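Local coordinates for protein L-amino acid deaminase (Proteus vulgaris, PDB 5I39) that binds flavin-adenine dinucleotide and, as a membrane-bound L-amino acid deaminase, probably uses it to oxidise L-amino acids, at residues A347-S359 with G366-T378. Numbering follows the deposited sequence.
Sequences AMAIAPDENPIIS and GLVINTATGWGMT. With FAD (flavin-adenine dinucleotide), chain B; EDO (1,2-ethanediol), chain K; EDO (1,2-ethanediol), chain H.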
loop_
_atom_site.group_PDB
_atom_site.type_symbol
_atom_site.label_atom_id
_atom_site.label_comp_id
_atom_site.label_asym_id
_atom_site.label_seq_id
_atom_site.Cartn_x
_atom_site.Cartn_y
_atom_site.Cartn_z
ATOM N N ALA A 347 -1.047 7.489 9.699
ATOM C CA ALA A 347 -0.294 8.633 9.196
ATOM C C ALA A 347 0.403 8.265 7.891
ATOM O O ALA A 347 1.083 7.239 7.816
ATOM C CB ALA A 347 0.742 9.060 10.224
HETATM N N MSE A 348 0.236 9.117 6.883
HETATM C CA MSE A 348 0.929 9.007 5.592
HETATM C C MSE A 348 1.823 10.199 5.403
HETATM O O MSE A 348 1.754 11.175 6.148
HETATM C CB MSE A 348 -0.072 8.989 4.431
HETATM C CG MSE A 348 -0.984 7.779 4.490
HETATM SE SE MSE A 348 -2.248 7.682 2.990
HETATM C CE MSE A 348 -3.743 8.161 4.165
ATOM N N ALA A 349 2.677 10.120 4.391
ATOM C CA ALA A 349 3.516 11.238 3.976
ATOM C C ALA A 349 3.523 11.246 2.459
ATOM O O ALA A 349 3.894 10.253 1.835
ATOM C CB ALA A 349 4.921 11.100 4.535
ATOM N N ILE A 350 3.120 12.376 1.886
ATOM C CA ILE A 350 2.751 12.483 0.477
ATOM C C ILE A 350 3.595 13.576 -0.174
ATOM O O ILE A 350 3.814 14.631 0.423
ATOM C CB ILE A 350 1.237 12.819 0.351
ATOM C CG1 ILE A 350 0.374 11.771 1.083
ATOM C CG2 ILE A 350 0.793 12.941 -1.101
ATOM C CD1 ILE A 350 0.534 10.344 0.596
ATOM N N ALA A 351 4.061 13.312 -1.393
ATOM C CA ALA A 351 4.849 14.282 -2.160
ATOM C C ALA A 351 3.944 15.401 -2.708
ATOM O O ALA A 351 2.736 15.205 -2.820
ATOM C CB ALA A 351 5.579 13.586 -3.295
ATOM N N PRO A 352 4.523 16.567 -3.066
ATOM C CA PRO A 352 3.722 17.702 -3.564
ATOM C C PRO A 352 2.780 17.409 -4.740
ATOM O O PRO A 352 1.712 18.018 -4.830
ATOM C CB PRO A 352 4.784 18.717 -3.990
ATOM C CG PRO A 352 5.941 18.438 -3.104
ATOM C CD PRO A 352 5.924 16.963 -2.825
ATOM N N ASP A 353 3.174 16.487 -5.618
ATOM C CA ASP A 353 2.357 16.107 -6.780
ATOM C C ASP A 353 1.565 14.800 -6.582
ATOM O O ASP A 353 0.990 14.286 -7.538
ATOM C CB ASP A 353 3.220 16.048 -8.050
ATOM C CG ASP A 353 4.293 14.977 -7.997
ATOM O OD1 ASP A 353 4.332 14.172 -7.038
ATOM O OD2 ASP A 353 5.120 14.937 -8.927
ATOM N N GLU A 354 1.581 14.280 -5.346
ATOM C CA GLU A 354 0.826 13.082 -4.935
ATOM C C GLU A 354 1.310 11.775 -5.576
ATOM O O GLU A 354 0.625 10.753 -5.505
ATOM C CB GLU A 354 -0.685 13.280 -5.151
ATOM C CG GLU A 354 -1.236 14.502 -4.424
ATOM C CD GLU A 354 -2.707 14.777 -4.693
ATOM O OE1 GLU A 354 -3.318 14.099 -5.547
ATOM O OE2 GLU A 354 -3.252 15.693 -4.041
ATOM N N ASN A 355 2.502 11.790 -6.168
ATOM C CA ASN A 355 3.085 10.587 -6.765
ATOM C C ASN A 355 4.268 10.105 -5.922
ATOM O O ASN A 355 4.828 10.878 -5.148
ATOM C CB ASN A 355 3.502 10.855 -8.209
ATOM C CG ASN A 355 2.320 11.188 -9.098
ATOM O OD1 ASN A 355 1.198 10.735 -8.857
ATOM N ND2 ASN A 355 2.561 11.991 -10.126
ATOM N N PRO A 356 4.655 8.820 -6.061
ATOM C CA PRO A 356 5.722 8.274 -5.220
ATOM C C PRO A 356 7.096 8.902 -5.429
ATOM O O PRO A 356 7.339 9.566 -6.443
ATOM C CB PRO A 356 5.766 6.794 -5.636
ATOM C CG PRO A 356 4.410 6.505 -6.174
ATOM C CD PRO A 356 4.042 7.768 -6.894
ATOM N N ILE A 357 7.969 8.691 -4.449
ATOM C CA ILE A 357 9.396 8.974 -4.602
ATOM C C ILE A 357 10.111 7.627 -4.613
ATOM O O ILE A 357 10.215 6.953 -3.585
ATOM C CB ILE A 357 9.943 9.928 -3.524
ATOM C CG1 ILE A 357 9.218 11.280 -3.625
ATOM C CG2 ILE A 357 11.444 10.123 -3.711
ATOM C CD1 ILE A 357 9.519 12.261 -2.506
ATOM N N ILE A 358 10.557 7.241 -5.805
ATOM C CA ILE A 358 11.258 5.983 -6.047
ATOM C C ILE A 358 12.459 6.422 -6.862
ATOM O O ILE A 358 12.327 6.691 -8.054
ATOM C CB ILE A 358 10.405 4.975 -6.846
ATOM C CG1 ILE A 358 9.059 4.713 -6.157
ATOM C CG2 ILE A 358 11.172 3.668 -7.018
ATOM C CD1 ILE A 358 8.002 4.153 -7.088
ATOM N N SER A 359 13.618 6.545 -6.224
ATOM C CA SER A 359 14.673 7.374 -6.796
ATOM C C SER A 359 16.065 7.040 -6.314
ATOM O O SER A 359 16.260 6.629 -5.174
ATOM C CB SER A 359 14.385 8.839 -6.446
ATOM O OG SER A 359 15.234 9.734 -7.145
ATOM N N GLY A 366 24.806 4.353 -4.540
ATOM C CA GLY A 366 24.493 3.110 -3.830
ATOM C C GLY A 366 23.301 3.191 -2.888
ATOM O O GLY A 366 22.953 2.194 -2.263
ATOM N N LEU A 367 22.676 4.365 -2.782
ATOM C CA LEU A 367 21.489 4.549 -1.948
ATOM C C LEU A 367 20.290 4.889 -2.822
ATOM O O LEU A 367 20.371 5.751 -3.694
ATOM C CB LEU A 367 21.709 5.649 -0.905
ATOM C CG LEU A 367 20.582 5.797 0.136
ATOM C CD1 LEU A 367 21.146 6.148 1.506
ATOM C CD2 LEU A 367 19.539 6.821 -0.280
ATOM N N VAL A 368 19.174 4.213 -2.573
ATOM C CA VAL A 368 17.916 4.526 -3.233
ATOM C C VAL A 368 16.826 4.697 -2.190
ATOM O O VAL A 368 16.941 4.209 -1.059
ATOM C CB VAL A 368 17.519 3.463 -4.283
ATOM C CG1 VAL A 368 18.536 3.429 -5.412
ATOM C CG2 VAL A 368 17.382 2.084 -3.658
ATOM N N ILE A 369 15.776 5.401 -2.600
ATOM C CA ILE A 369 14.612 5.714 -1.759
ATOM C C ILE A 369 13.375 5.112 -2.410
ATOM O O ILE A 369 13.206 5.229 -3.621
ATOM C CB ILE A 369 14.386 7.246 -1.640
ATOM C CG1 ILE A 369 15.529 7.915 -0.864
ATOM C CG2 ILE A 369 13.047 7.562 -0.971
ATOM C CD1 ILE A 369 15.559 9.428 -0.993
ATOM N N ASN A 370 12.515 4.488 -1.608
ATOM C CA ASN A 370 11.218 3.985 -2.066
ATOM C C ASN A 370 10.204 4.363 -1.000
ATOM O O ASN A 370 10.085 3.679 0.012
ATOM C CB ASN A 370 11.264 2.467 -2.273
ATOM C CG ASN A 370 9.970 1.904 -2.850
ATOM O OD1 ASN A 370 9.057 2.642 -3.209
ATOM N ND2 ASN A 370 9.892 0.582 -2.942
ATOM N N THR A 371 9.494 5.469 -1.215
ATOM C CA THR A 371 8.675 6.046 -0.154
ATOM C C THR A 371 7.649 7.046 -0.699
ATOM O O THR A 371 7.413 7.128 -1.908
ATOM C CB THR A 371 9.600 6.685 0.928
ATOM O OG1 THR A 371 8.922 6.745 2.186
ATOM C CG2 THR A 371 10.090 8.077 0.540
ATOM N N ALA A 372 7.023 7.773 0.224
ATOM C CA ALA A 372 6.195 8.940 -0.081
ATOM C C ALA A 372 4.985 8.599 -0.941
ATOM O O ALA A 372 4.650 9.336 -1.860
ATOM C CB ALA A 372 7.026 10.049 -0.731
ATOM N N THR A 373 4.322 7.491 -0.624
ATOM C CA THR A 373 3.160 7.078 -1.392
ATOM C C THR A 373 1.936 6.837 -0.518
ATOM O O THR A 373 2.032 6.288 0.581
ATOM C CB THR A 373 3.461 5.847 -2.270
ATOM O OG1 THR A 373 2.276 5.499 -2.988
ATOM C CG2 THR A 373 3.947 4.654 -1.456
ATOM N N GLY A 374 0.785 7.242 -1.051
ATOM C CA GLY A 374 -0.518 6.931 -0.469
ATOM C C GLY A 374 -1.134 5.647 -1.001
ATOM O O GLY A 374 -2.255 5.318 -0.634
ATOM N N TRP A 375 -0.398 4.918 -1.845
ATOM C CA TRP A 375 -0.891 3.708 -2.502
ATOM C C TRP A 375 0.172 2.603 -2.503
ATOM O O TRP A 375 0.226 1.779 -3.418
ATOM C CB TRP A 375 -1.311 4.037 -3.936
ATOM C CG TRP A 375 -2.516 4.900 -4.028
ATOM C CD1 TRP A 375 -2.557 6.223 -4.351
ATOM C CD2 TRP A 375 -3.868 4.498 -3.809
ATOM N NE1 TRP A 375 -3.854 6.672 -4.344
ATOM C CE2 TRP A 375 -4.678 5.633 -4.005
ATOM C CE3 TRP A 375 -4.473 3.286 -3.454
ATOM C CZ2 TRP A 375 -6.071 5.593 -3.872
ATOM C CZ3 TRP A 375 -5.857 3.244 -3.317
ATOM C CH2 TRP A 375 -6.638 4.392 -3.521
ATOM N N GLY A 376 0.999 2.571 -1.464
ATOM C CA GLY A 376 2.135 1.663 -1.418
ATOM C C GLY A 376 1.774 0.195 -1.407
ATOM O O GLY A 376 2.525 -0.613 -1.931
HETATM N N MSE A 377 0.642 -0.176 -0.821
HETATM C CA MSE A 377 0.250 -1.585 -0.846
HETATM C C MSE A 377 0.058 -2.024 -2.282
HETATM O O MSE A 377 0.641 -3.021 -2.720
HETATM C CB MSE A 377 -1.010 -1.865 -0.031
HETATM C CG MSE A 377 -0.849 -1.657 1.472
HETATM SE SE MSE A 377 0.493 -2.840 2.287
HETATM C CE MSE A 377 -0.270 -4.574 1.766
ATOM N N THR A 378 -0.746 -1.261 -3.021
ATOM C CA THR A 378 -1.035 -1.530 -4.429
ATOM C C THR A 378 0.222 -1.545 -5.298
ATOM O O THR A 378 0.404 -2.431 -6.136
ATOM C CB THR A 378 -1.990 -0.451 -4.977
ATOM O OG1 THR A 378 -3.210 -0.474 -4.236
ATOM C CG2 THR A 378 -2.321 -0.679 -6.452
HETATM P PA FAD B . 5.452 1.704 6.583
HETATM O O1A FAD B . 5.018 2.819 7.542
HETATM O O2A FAD B . 4.511 0.515 6.542
HETATM O O5B FAD B . 6.875 1.112 6.972
HETATM C C5B FAD B . 8.025 1.923 7.166
HETATM C C4B FAD B . 8.801 1.268 8.293
HETATM O O4B FAD B . 10.068 1.941 8.435
HETATM C C3B FAD B . 8.077 1.393 9.635
HETATM O O3B FAD B . 7.776 0.094 10.144
HETATM C C2B FAD B . 9.077 2.190 10.487
HETATM O O2B FAD B . 9.060 1.827 11.880
HETATM C C1B FAD B . 10.402 1.898 9.805
HETATM N N9A FAD B . 11.456 2.897 10.009
HETATM C C8A FAD B . 11.360 4.199 9.826
HETATM N N7A FAD B . 12.535 4.826 10.044
HETATM C C5A FAD B . 13.378 3.859 10.381
HETATM C C6A FAD B . 14.788 3.795 10.756
HETATM N N6A FAD B . 15.529 4.920 10.818
HETATM N N1A FAD B . 15.330 2.593 11.031
HETATM C C2A FAD B . 14.613 1.464 10.952
HETATM N N3A FAD B . 13.312 1.441 10.639
HETATM C C4A FAD B . 12.686 2.588 10.349
HETATM N N1 FAD B . -2.510 1.867 0.032
HETATM C C2 FAD B . -3.203 1.138 -0.849
HETATM O O2 FAD B . -2.592 0.668 -1.825
HETATM N N3 FAD B . -4.532 0.923 -0.685
HETATM C C4 FAD B . -5.257 1.423 0.321
HETATM O O4 FAD B . -6.450 1.175 0.427
HETATM C C4X FAD B . -4.578 2.256 1.322
HETATM N N5 FAD B . -5.222 2.862 2.356
HETATM C C5X FAD B . -4.518 3.454 3.326
HETATM C C6 FAD B . -5.131 3.891 4.503
HETATM C C7 FAD B . -4.405 4.453 5.549
HETATM C C7M FAD B . -5.090 4.868 6.831
HETATM C C8 FAD B . -2.950 4.616 5.414
HETATM C C8M FAD B . -2.108 5.187 6.530
HETATM C C9 FAD B . -2.339 4.202 4.229
HETATM C C9A FAD B . -3.061 3.636 3.185
HETATM N N10 FAD B . -2.445 3.222 1.998
HETATM C C10 FAD B . -3.131 2.422 1.088
HETATM C "C1'" FAD B . -1.033 3.449 1.767
HETATM C "C2'" FAD B . -0.155 2.325 2.192
HETATM O "O2'" FAD B . -0.625 1.818 3.436
HETATM C "C3'" FAD B . 1.261 2.879 2.305
HETATM O "O3'" FAD B . 1.639 3.608 1.107
HETATM C "C4'" FAD B . 2.303 1.809 2.529
HETATM O "O4'" FAD B . 1.910 0.957 3.621
HETATM C "C5'" FAD B . 3.641 2.456 2.836
HETATM O "O5'" FAD B . 4.557 1.390 3.092
HETATM P P FAD B . 6.019 1.750 3.689
HETATM O O1P FAD B . 6.771 0.458 3.789
HETATM O O2P FAD B . 6.604 2.915 2.920
HETATM O O3P FAD B . 5.674 2.388 5.143
HETATM C C1 EDO K . -5.105 5.765 0.517
HETATM O O1 EDO K . -5.080 4.767 -0.511
HETATM C C2 EDO K . -5.141 7.162 -0.099
HETATM O O2 EDO K . -5.510 8.142 0.885
HETATM C C1 EDO H . -1.922 9.490 -2.796
HETATM O O1 EDO H . -2.011 9.844 -4.180
HETATM C C2 EDO H . -3.030 10.138 -1.984
HETATM O O2 EDO H . -2.876 11.566 -1.979
HETATM O O HOH W 1 2.569 7.543 3.034
HETATM O O HOH W 2 3.039 11.146 -3.007
HETATM O O HOH W 3 0.872 8.692 -3.450
#
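Beside G374, whose CA lies 3.9 Å from SE of selenomethionine M348 and whose N lies 3.5 Å from I350 CD1, the W375 indole takes O1 of one ethanediol over a face, 3.1 Å above the plane and offset toward the rim; a second ethanediol puts its O1 at the edge, near the plane, and H96 meets the ring edge-to-face. M348 reaches the flavin's dimethylbenzene end, CG 3.5 Å from FAD C8M; the bend at chi3 (-108°) brings CE within 3.8 Å of FAD C8, while SE lies near C9. In I350, chi1 and chi2 both near -60° turn CD1 back to G374, although CB heads away.

Farther along, 357-359 and 367-371 form an antiparallel hairpin at the edge of the Rossmann-type sheet. I357 and T371 are a hydrogen-bonded pair (T371 N to I357 O 2.9 Å), as are S359 and I369; I358 and N370 form the non-hydrogen-bonded pair between them. I357 CG2 lies alongside I369 CG2, while I357 CD1 packs on A372 CB at 3.8 Å. I358 CG1 runs beside N370 OD1 on the opposite sheet face.

Beyond the hairpin, water takes over: one molecule accepts from A351 N and donates to A372 O, and another joins A349 N to T373 O. T373 O also accepts from FAD O3' (2.8 Å), which in turn accepts from G376 N, while T378 N and OG1 both bond FAD O2. Two donors on O2 at this helix start would probably favour negative charge on the N1-C2=O2 side of the flavin, consistent with stabilising the reduced, anionic form.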